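Local coordinates for 5-carboxyvanillate decarboxylase (Sphingomonas paucimobilis, PDB 4L6D), which probably decarboxylates 5-carboxyvanillate to vanillate in an amidohydrolase-type active site that holds manganese, at residues T7-T12 / M293-Y298; M71-L76 / R110-G115; A170-P175 / K222-H227; G226-A231 / I269-V274. One frame throughout, in Å; residues are numbered along the deposited sequence.

All four contacts are buried in one parallel eight-stranded barrel. Contact 1 joins the first strand, 5-11, to the end of the last strand, 292-293, and the loop after it, and its chemistry is the most polar: carboxylates, backbone N-H groups and manganese. Contact 2, whose strand 71-76 neighbours strand 5-11, is mostly aliphatic and held by backbone bonds. Contact 3, closest to the chain centre, mixes such strand pairing with the metal ligand His-174. It shares Gly-226 and His-227 with contact 4, where a short helical turn meets strand 267-270 and the loop beyond. Contacts 1, 3 and 4 converge through Glu-8, Tyr-172, His-227 and Ser-272, whereas contacts 2 and 4 do not touch.

Contact 1: residues T7-T12 / M293-Y298. With MN (manganese (II) ion), chain I; VNL (4-hydroxy-3-methoxybenzoate), chain J.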
# COMPACT_ATOMS: atom_id res chain seq x y z
N THR A 7 7.27 21.13 1.59
CA THR A 7 5.88 21.14 2.04
C THR A 7 5.46 20.22 3.19
O THR A 7 4.28 20.23 3.55
CB THR A 7 4.91 20.88 0.87
OG1 THR A 7 5.27 19.65 0.21
CG2 THR A 7 4.97 22.03 -0.13
N GLU A 8 6.38 19.46 3.78
CA GLU A 8 6.00 18.57 4.89
C GLU A 8 6.98 18.71 6.05
O GLU A 8 7.60 17.74 6.48
CB GLU A 8 5.92 17.10 4.46
CG GLU A 8 5.03 16.27 5.42
CD GLU A 8 5.08 14.78 5.15
OE1 GLU A 8 4.63 14.35 4.06
OE2 GLU A 8 5.57 14.03 6.02
N GLU A 9 7.10 19.93 6.55
CA GLU A 9 8.20 20.25 7.44
C GLU A 9 7.66 20.42 8.84
O GLU A 9 6.94 21.37 9.14
CB GLU A 9 8.95 21.49 6.93
CG GLU A 9 9.21 21.40 5.41
CD GLU A 9 9.75 20.03 5.00
OE1 GLU A 9 9.24 19.43 4.01
OE2 GLU A 9 10.67 19.54 5.70
N ALA A 10 7.99 19.46 9.69
CA ALA A 10 7.41 19.35 11.02
C ALA A 10 7.99 20.36 12.01
O ALA A 10 9.17 20.70 11.95
CB ALA A 10 7.64 17.93 11.55
N VAL A 11 7.13 20.80 12.93
CA VAL A 11 7.52 21.71 13.99
C VAL A 11 6.71 21.32 15.24
O VAL A 11 5.72 20.60 15.13
CB VAL A 11 7.22 23.18 13.59
CG1 VAL A 11 5.71 23.45 13.48
CG2 VAL A 11 7.88 24.17 14.52
N THR A 12 7.14 21.77 16.41
CA THR A 12 6.28 21.64 17.58
C THR A 12 6.37 22.91 18.42
O THR A 12 7.18 23.79 18.14
CB THR A 12 6.58 20.40 18.42
OG1 THR A 12 5.55 20.23 19.40
CG2 THR A 12 7.94 20.53 19.12
N MET A 293 4.29 18.00 -5.59
CA MET A 293 5.07 19.01 -4.88
C MET A 293 6.27 18.39 -4.19
O MET A 293 6.23 17.24 -3.78
CB MET A 293 4.21 19.69 -3.82
CG MET A 293 3.12 20.55 -4.42
SD MET A 293 2.00 21.24 -3.18
CE MET A 293 0.98 19.83 -2.79
N TRP A 294 7.32 19.18 -4.04
CA TRP A 294 8.50 18.74 -3.33
C TRP A 294 8.36 18.94 -1.82
O TRP A 294 7.67 19.85 -1.35
CB TRP A 294 9.71 19.50 -3.89
CG TRP A 294 11.01 19.21 -3.20
CD1 TRP A 294 11.76 18.07 -3.30
CD2 TRP A 294 11.71 20.09 -2.32
NE1 TRP A 294 12.89 18.19 -2.52
CE2 TRP A 294 12.88 19.42 -1.91
CE3 TRP A 294 11.46 21.38 -1.84
CZ2 TRP A 294 13.81 20.00 -1.05
CZ3 TRP A 294 12.37 21.96 -0.98
CH2 TRP A 294 13.54 21.27 -0.59
N ALA A 295 9.02 18.07 -1.05
CA ALA A 295 9.08 18.20 0.41
C ALA A 295 10.36 17.56 0.92
O ALA A 295 11.03 16.84 0.18
CB ALA A 295 7.86 17.57 1.07
N ILE A 296 10.68 17.78 2.20
CA ILE A 296 11.86 17.19 2.81
C ILE A 296 11.48 16.16 3.88
O ILE A 296 12.13 15.12 3.99
CB ILE A 296 12.77 18.25 3.45
CG1 ILE A 296 13.21 19.29 2.41
CG2 ILE A 296 13.98 17.58 4.12
CD1 ILE A 296 13.77 20.55 3.04
N ASP A 297 10.43 16.46 4.65
CA ASP A 297 10.12 15.75 5.89
C ASP A 297 11.17 16.04 6.99
O ASP A 297 11.49 15.16 7.79
CB ASP A 297 9.96 14.23 5.67
CG ASP A 297 8.72 13.67 6.33
OD1 ASP A 297 8.19 14.31 7.26
OD2 ASP A 297 8.27 12.58 5.92
N TYR A 298 11.68 17.27 7.01
CA TYR A 298 12.57 17.72 8.08
C TYR A 298 11.73 17.87 9.37
O TYR A 298 10.57 18.25 9.29
CB TYR A 298 13.18 19.06 7.67
CG TYR A 298 14.15 19.62 8.68
CD1 TYR A 298 15.49 19.28 8.64
CD2 TYR A 298 13.72 20.46 9.71
CE1 TYR A 298 16.38 19.77 9.56
CE2 TYR A 298 14.60 20.96 10.64
CZ TYR A 298 15.94 20.61 10.56
OH TYR A 298 16.84 21.09 11.48
MN MN I . 6.28 14.04 8.08
C1 VNL J . 8.99 10.15 11.57
CO1 VNL J . 9.20 10.48 10.23
CO2 VNL J . 7.97 10.76 12.32
CM1 VNL J . 8.38 11.44 9.60
CM2 VNL J . 7.14 11.71 11.72
OM VNL J . 6.12 12.35 12.37
CZ VNL J . 7.36 12.06 10.31
CC VNL J . 9.90 9.15 12.23
CV VNL J . 5.84 12.05 13.75
O1 VNL J . 10.99 8.81 11.69
O2 VNL J . 9.58 8.71 13.36
O3 VNL J . 6.75 13.21 9.89
O HOH W 1 6.43 16.16 8.61
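The carboxylate of Glu-9 is the tight end of this contact, wrapped by the backbone of Ile-296 to Tyr-298. Glu-9 OE1 takes a nearly straight bond from Ile-296 N at 2.8 Å (169°), a longer one from Asp-297 N, and a third from Glu-8 N of its own strand, arriving from above the carboxylate plane. Glu-9 OE2 accepts Tyr-298 N at 2.8 Å. A bend at chi2 (-46°) brings CD toward the loop. Further on, Ala-10 N donates to Tyr-298 O at 2.9 Å; before it, Thr-7 N and OG1 both donate to Trp-294 O.

Contact thins out past Ala-10, where the strand leaves the loop. At Glu-8 and Asp-297 the metal, not hydrogen bonding, makes the join: the two side chains lie alongside each other, pointing the same way with carboxylate planes 79° apart. Manganese sits 2.2 Å from Glu-8 OE2 and 2.1 Å from Asp-297 OD1, and binds a water that donates to Glu-8 O, and the phenolic O3 of the bound vanillate. The remaining oxygens are held by Tyr-172 and Ser-272 (Glu-8 OE1) and His-227 (Asp-297 OD2). With His-174, this is the metal site at the C-terminal mouth of an amidohydrolase TIM barrel.

Contact 2: residues M71-L76 / R110-G115; sequences MHLLSL and RFAGLG
The CA-H of Met-71 meets Arg-110 O at the start of two neighbouring parallel strands of a beta-alpha-beta unit whose connection is helix 86-106. Arg-110 O also accepts His-72 N at 3.0 Å, while the guanidinium of Arg-110 makes a salt bridge with Asp-65 and bonds to backbone oxygens of Val-69 and Asp-70. Phe-111 follows on the face that carries His-72 and Leu-74: His-72 CB lies at the edge of the Phe-111 ring, near its plane, and Leu-74 CD1 is 3.8 Å from Phe-111 CD1. Ala-112 binds with both backbone atoms, N to His-72 O and O from Leu-74 N, the latter 2.8 Å and almost straight (176°), though the donor sits above the carbonyl plane. Its CB points to the other face, where Leu-73 CD1 touches it at 3.7 Å. Gly-113 brings its CA to 3.5 Å from Leu-74 O. Leu-114 then donates its N to Leu-74 O at 2.8 Å and lays its branches across those of Leu-73 at about a right angle, CD2 to Leu-73 CD1 at 3.7 Å. Leu-73 CG, anti to its backbone N (chi1 175°), touches Leu-114 CG. Beyond, a water donates to Leu-114 O and accepts from Leu-76 N.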
# COMPACT_ATOMS: atom_id res chain seq x y z
N MET A 71 11.87 28.16 1.37
CA MET A 71 10.84 28.08 2.41
C MET A 71 10.58 26.70 2.97
O MET A 71 10.75 25.68 2.29
CB MET A 71 9.49 28.60 1.87
CG MET A 71 9.51 30.03 1.36
SD MET A 71 7.87 30.62 0.88
CE MET A 71 7.21 31.04 2.51
N HIS A 72 10.14 26.68 4.23
CA HIS A 72 9.44 25.53 4.79
C HIS A 72 7.99 25.89 5.00
O HIS A 72 7.68 26.95 5.56
CB HIS A 72 9.99 25.15 6.16
CG HIS A 72 11.23 24.32 6.13
ND1 HIS A 72 11.67 23.62 7.23
CD2 HIS A 72 12.13 24.09 5.15
CE1 HIS A 72 12.78 22.98 6.93
NE2 HIS A 72 13.09 23.26 5.68
N LEU A 73 7.11 25.00 4.54
CA LEU A 73 5.71 25.00 4.96
C LEU A 73 5.61 24.14 6.21
O LEU A 73 5.74 22.91 6.16
CB LEU A 73 4.82 24.44 3.84
CG LEU A 73 3.33 24.27 4.16
CD1 LEU A 73 2.64 25.63 4.35
CD2 LEU A 73 2.66 23.45 3.05
N LEU A 74 5.44 24.81 7.35
CA LEU A 74 5.48 24.15 8.65
C LEU A 74 4.14 23.53 9.01
O LEU A 74 3.08 24.06 8.66
CB LEU A 74 5.86 25.16 9.74
CG LEU A 74 7.16 25.93 9.54
CD1 LEU A 74 7.28 27.06 10.56
CD2 LEU A 74 8.36 25.00 9.66
N SER A 75 4.19 22.41 9.74
CA SER A 75 2.99 21.75 10.25
C SER A 75 3.30 21.20 11.63
O SER A 75 4.39 20.66 11.86
CB SER A 75 2.57 20.60 9.31
OG SER A 75 3.70 19.85 8.88
N LEU A 76 2.35 21.32 12.56
CA LEU A 76 2.53 20.66 13.85
C LEU A 76 2.69 19.15 13.63
O LEU A 76 1.87 18.51 12.98
CB LEU A 76 1.34 20.95 14.77
CG LEU A 76 1.39 20.18 16.09
CD1 LEU A 76 2.55 20.67 16.95
CD2 LEU A 76 0.07 20.32 16.86
N ARG A 110 10.39 33.10 4.60
CA ARG A 110 11.04 31.80 4.78
C ARG A 110 10.11 30.72 5.31
O ARG A 110 10.38 29.53 5.14
CB ARG A 110 12.25 31.91 5.71
CG ARG A 110 13.26 33.01 5.33
CD ARG A 110 13.78 32.90 3.88
NE ARG A 110 14.50 31.65 3.57
CZ ARG A 110 15.77 31.43 3.88
NH1 ARG A 110 16.47 32.34 4.52
NH2 ARG A 110 16.34 30.27 3.56
N PHE A 111 9.02 31.12 5.95
CA PHE A 111 8.12 30.12 6.52
C PHE A 111 6.68 30.39 6.16
O PHE A 111 6.22 31.53 6.23
CB PHE A 111 8.31 30.03 8.04
CG PHE A 111 9.70 29.60 8.42
CD1 PHE A 111 10.09 28.28 8.25
CD2 PHE A 111 10.63 30.52 8.88
CE1 PHE A 111 11.38 27.88 8.56
CE2 PHE A 111 11.91 30.12 9.19
CZ PHE A 111 12.29 28.81 9.03
N ALA A 112 5.99 29.33 5.77
CA ALA A 112 4.54 29.33 5.64
C ALA A 112 4.04 28.32 6.66
O ALA A 112 4.83 27.59 7.25
CB ALA A 112 4.12 28.97 4.22
N GLY A 113 2.73 28.26 6.90
CA GLY A 113 2.22 27.37 7.93
C GLY A 113 0.86 26.77 7.68
O GLY A 113 -0.03 27.41 7.11
N LEU A 114 0.71 25.53 8.13
CA LEU A 114 -0.56 24.82 8.13
C LEU A 114 -1.12 24.81 9.54
O LEU A 114 -0.41 24.47 10.50
CB LEU A 114 -0.36 23.38 7.66
CG LEU A 114 0.25 23.22 6.26
CD1 LEU A 114 0.35 21.74 5.91
CD2 LEU A 114 -0.60 23.95 5.21
N GLY A 115 -2.37 25.20 9.68
CA GLY A 115 -3.05 25.12 10.97
C GLY A 115 -3.58 23.72 11.16
O GLY A 115 -3.68 22.96 10.20
O HOH W 2 -0.18 22.74 12.53

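Contact 3: residues A170-P175 / K222-H227; sequences ALYIHP and KIVLGH. With MN (manganese (II) ion), chain I; VNL (4-hydroxy-3-methoxybenzoate), chain J.
Tyr-172 and Val-224 face each other across neighbouring parallel strands of the TIM barrel, 171-174 and 223-225, whose backbones are tied by Leu-171 N to Lys-222 O, Val-224 N to Leu-171 O and Ile-173 N to Val-224 O. CG of Tyr-172 is anti to the backbone N (chi1 -156°), and Val-224 CG1 sits over one face of the ring, 3.9 Å from the centroid and 21° off the normal, a CH-pi contact shifted toward the rim. Tyr-172 OH comes within 3.3 Å of Gly-226 CA, where there is no side chain, and bonds to Glu-8 and Thr-270. On the opposite face of the sheet Leu-171 and Ile-223 run side by side, pointing the same way, while Ile-173 CD1 slants across to Ile-223 CG2 at 3.7 Å.

At the C-terminal ends Pro-175 and His-227 meet tip to tip, Pro-175 CG to His-227 CE1 at 3.5 Å. His-174 turns from the pairing: its NE2 binds manganese at 2.2 Å and its ND1 donates to Pro-175 O at 2.9 Å, and the two bonds together fix the rotation of the ring. Between the diverging strands one water donates to Ile-173 O and accepts from Gly-226 N, at 2.8 Å each.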
# COMPACT_ATOMS: atom_id res chain seq x y z
N ALA A 170 -6.44 23.86 1.54
CA ALA A 170 -6.06 22.47 1.30
C ALA A 170 -5.75 21.78 2.63
O ALA A 170 -5.18 22.39 3.53
CB ALA A 170 -4.87 22.41 0.37
N LEU A 171 -6.15 20.51 2.75
CA LEU A 171 -5.85 19.72 3.94
C LEU A 171 -4.78 18.69 3.64
O LEU A 171 -4.97 17.79 2.83
CB LEU A 171 -7.11 19.01 4.44
CG LEU A 171 -6.88 18.03 5.59
CD1 LEU A 171 -6.47 18.76 6.88
CD2 LEU A 171 -8.14 17.21 5.84
N TYR A 172 -3.63 18.83 4.31
CA TYR A 172 -2.57 17.84 4.23
C TYR A 172 -2.93 16.73 5.21
O TYR A 172 -3.00 16.99 6.42
CB TYR A 172 -1.24 18.48 4.61
CG TYR A 172 0.00 17.81 4.05
CD1 TYR A 172 0.26 16.46 4.28
CD2 TYR A 172 0.93 18.54 3.31
CE1 TYR A 172 1.40 15.86 3.79
CE2 TYR A 172 2.08 17.96 2.81
CZ TYR A 172 2.30 16.61 3.04
OH TYR A 172 3.44 16.04 2.54
N ILE A 173 -3.20 15.53 4.71
CA ILE A 173 -3.41 14.40 5.61
C ILE A 173 -2.09 13.68 5.77
O ILE A 173 -1.71 12.83 4.95
CB ILE A 173 -4.54 13.45 5.15
CG1 ILE A 173 -5.86 14.21 5.03
CG2 ILE A 173 -4.69 12.32 6.17
CD1 ILE A 173 -7.03 13.36 4.52
N HIS A 174 -1.38 14.05 6.83
CA HIS A 174 -0.08 13.50 7.19
C HIS A 174 -0.31 12.15 7.86
O HIS A 174 -1.39 11.89 8.39
CB HIS A 174 0.57 14.48 8.17
CG HIS A 174 1.99 14.15 8.52
ND1 HIS A 174 2.32 13.25 9.51
CD2 HIS A 174 3.15 14.61 8.01
CE1 HIS A 174 3.64 13.16 9.59
NE2 HIS A 174 4.17 13.98 8.69
N PRO A 175 0.69 11.26 7.86
CA PRO A 175 0.48 10.00 8.59
C PRO A 175 0.45 10.13 10.12
O PRO A 175 0.84 11.12 10.72
CB PRO A 175 1.70 9.14 8.18
CG PRO A 175 2.17 9.75 6.89
CD PRO A 175 1.89 11.21 7.00
N LYS A 222 -9.68 20.05 -1.25
CA LYS A 222 -8.35 19.71 -1.75
C LYS A 222 -7.59 19.01 -0.63
O LYS A 222 -7.45 19.54 0.47
CB LYS A 222 -7.59 20.94 -2.24
CG LYS A 222 -6.22 20.63 -2.88
CD LYS A 222 -6.36 19.95 -4.26
CE LYS A 222 -6.70 20.96 -5.34
NZ LYS A 222 -7.12 20.32 -6.63
N ILE A 223 -7.12 17.81 -0.94
CA ILE A 223 -6.38 16.96 -0.01
C ILE A 223 -4.97 16.77 -0.53
O ILE A 223 -4.76 16.59 -1.73
CB ILE A 223 -7.05 15.57 0.12
CG1 ILE A 223 -8.55 15.70 0.46
CG2 ILE A 223 -6.30 14.68 1.13
CD1 ILE A 223 -8.84 16.36 1.80
N VAL A 224 -3.98 16.84 0.37
CA VAL A 224 -2.60 16.62 -0.03
C VAL A 224 -2.05 15.42 0.74
O VAL A 224 -2.26 15.29 1.95
CB VAL A 224 -1.75 17.88 0.21
CG1 VAL A 224 -0.27 17.58 -0.01
CG2 VAL A 224 -2.21 19.03 -0.71
N LEU A 225 -1.38 14.52 0.02
CA LEU A 225 -0.75 13.34 0.62
C LEU A 225 0.75 13.31 0.35
O LEU A 225 1.18 13.44 -0.80
CB LEU A 225 -1.38 12.06 0.07
CG LEU A 225 -2.85 11.83 0.37
CD1 LEU A 225 -3.28 10.54 -0.34
CD2 LEU A 225 -3.10 11.70 1.86
N GLY A 226 1.53 13.12 1.41
CA GLY A 226 2.97 13.02 1.29
C GLY A 226 3.42 11.63 0.85
O GLY A 226 2.61 10.78 0.49
N HIS A 227 4.74 11.43 0.85
CA HIS A 227 5.31 10.11 0.57
C HIS A 227 4.83 9.56 -0.75
O HIS A 227 4.37 8.41 -0.85
CB HIS A 227 5.05 9.19 1.77
CG HIS A 227 5.25 9.93 3.06
ND1 HIS A 227 4.21 10.31 3.87
CD2 HIS A 227 6.37 10.50 3.58
CE1 HIS A 227 4.67 11.05 4.86
NE2 HIS A 227 5.98 11.18 4.71
MN MN I . 6.28 14.04 8.08
C1 VNL J . 8.99 10.15 11.57
CO1 VNL J . 9.20 10.48 10.23
CO2 VNL J . 7.97 10.76 12.32
CM1 VNL J . 8.38 11.44 9.60
CM2 VNL J . 7.14 11.71 11.72
OM VNL J . 6.12 12.35 12.37
CZ VNL J . 7.36 12.06 10.31
CC VNL J . 9.90 9.15 12.23
CV VNL J . 5.84 12.05 13.75
O1 VNL J . 10.99 8.81 11.69
O2 VNL J . 9.58 8.71 13.36
O3 VNL J . 6.75 13.21 9.89
O HOH W 3 0.73 12.10 3.88
O HOH W 1 6.43 16.16 8.61

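Contact 4: residues G226-A231 / I269-V274; sequences GHMGEA and ITTSGV
Ser-272 OG is gripped by two groups: the backbone N of His-227 donates to it at 2.9 Å, and Glu-8 OE1 is its second partner. Ser-272 OG also stands over one face of the His-227 ring, 3.2 Å above the plane and offset toward the rim. Next along, Met-228 N donates to Thr-270 O at 2.8 Å, and His-227 CA sends a C-H toward Ser-272 O at 3.0 Å.

Residues 227 to 230 all have positive phi, making a short left-handed helical turn directly after strand 223-225 of the TIM barrel, closed by Glu-230 N bonding back to Gly-226 O. This turn puts Glu-230 beside His-227, whose ND1 donates to Glu-230 OE2 in the ring plane (2.7 Å, 176°); the other ring nitrogen, NE2, has Asp-297 as its partner. Across the contact, Thr-271 to Val-274 form a type II beta turn with Gly-273 at its third position.

Apolar packing centres on Met-228. Bends at chi2 (61°) and chi3 (77°) set Met-228 SD 3.8 Å from Ile-269 CD1 and Met-228 CE 3.7 Å from Val-274 CG1. Phe-234 of the second subunit also packs on Met-228. Ile-269 CG2 rests 3.5 Å from Gly-229 CA.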
# COMPACT_ATOMS: atom_id res chain seq x y z
N GLY A 226 1.53 13.12 1.41
CA GLY A 226 2.97 13.02 1.29
C GLY A 226 3.42 11.63 0.85
O GLY A 226 2.61 10.78 0.49
N HIS A 227 4.74 11.43 0.85
CA HIS A 227 5.31 10.11 0.57
C HIS A 227 4.83 9.56 -0.75
O HIS A 227 4.37 8.41 -0.85
CB HIS A 227 5.05 9.19 1.77
CG HIS A 227 5.25 9.93 3.06
ND1 HIS A 227 4.21 10.31 3.87
CD2 HIS A 227 6.37 10.50 3.58
CE1 HIS A 227 4.67 11.05 4.86
NE2 HIS A 227 5.98 11.18 4.71
N MET A 228 4.96 10.42 -1.76
CA MET A 228 4.54 10.15 -3.13
C MET A 228 3.10 9.65 -3.17
O MET A 228 2.77 8.68 -3.85
CB MET A 228 5.52 9.18 -3.81
CG MET A 228 5.66 9.40 -5.33
SD MET A 228 6.29 11.04 -5.81
CE MET A 228 8.02 10.83 -5.45
N GLY A 229 2.24 10.35 -2.43
CA GLY A 229 0.82 10.07 -2.42
C GLY A 229 0.46 8.80 -1.67
O GLY A 229 -0.61 8.23 -1.91
N GLU A 230 1.33 8.37 -0.75
CA GLU A 230 1.13 7.14 0.01
C GLU A 230 0.83 5.96 -0.91
O GLU A 230 0.06 5.07 -0.56
CB GLU A 230 0.05 7.31 1.10
CG GLU A 230 0.20 8.57 1.96
CD GLU A 230 1.43 8.55 2.87
OE1 GLU A 230 2.16 7.54 2.89
OE2 GLU A 230 1.65 9.56 3.56
N ALA A 231 1.47 6.00 -2.08
CA ALA A 231 1.39 4.98 -3.13
C ALA A 231 0.06 4.86 -3.86
O ALA A 231 -0.05 4.07 -4.79
CB ALA A 231 1.87 3.60 -2.65
N ILE A 269 -0.03 15.54 -4.37
CA ILE A 269 0.92 14.74 -3.60
C ILE A 269 2.22 15.48 -3.37
O ILE A 269 2.52 16.44 -4.08
CB ILE A 269 1.21 13.35 -4.25
CG1 ILE A 269 2.07 13.49 -5.52
CG2 ILE A 269 -0.09 12.64 -4.59
CD1 ILE A 269 2.64 12.16 -5.99
N THR A 270 2.99 15.02 -2.39
CA THR A 270 4.35 15.50 -2.21
C THR A 270 5.34 14.35 -2.23
O THR A 270 4.96 13.19 -2.08
CB THR A 270 4.57 16.33 -0.93
OG1 THR A 270 4.91 15.46 0.16
CG2 THR A 270 3.34 17.18 -0.58
N THR A 271 6.61 14.70 -2.40
CA THR A 271 7.69 13.72 -2.51
C THR A 271 8.38 13.42 -1.18
O THR A 271 9.44 12.80 -1.19
CB THR A 271 8.77 14.22 -3.49
OG1 THR A 271 9.40 15.39 -2.96
CG2 THR A 271 8.15 14.56 -4.86
N SER A 272 7.82 13.87 -0.06
CA SER A 272 8.46 13.63 1.24
C SER A 272 8.86 12.17 1.41
O SER A 272 8.05 11.27 1.21
CB SER A 272 7.54 14.04 2.39
OG SER A 272 6.27 13.43 2.23
N GLY A 273 10.11 11.92 1.77
CA GLY A 273 10.53 10.56 2.05
C GLY A 273 10.59 9.60 0.87
O GLY A 273 10.80 8.41 1.08
N VAL A 274 10.42 10.11 -0.34
CA VAL A 274 10.48 9.28 -1.55
C VAL A 274 11.33 10.00 -2.59
O VAL A 274 10.83 10.58 -3.56
CB VAL A 274 9.08 8.94 -2.12
CG1 VAL A 274 9.20 8.00 -3.32
CG2 VAL A 274 8.22 8.32 -1.02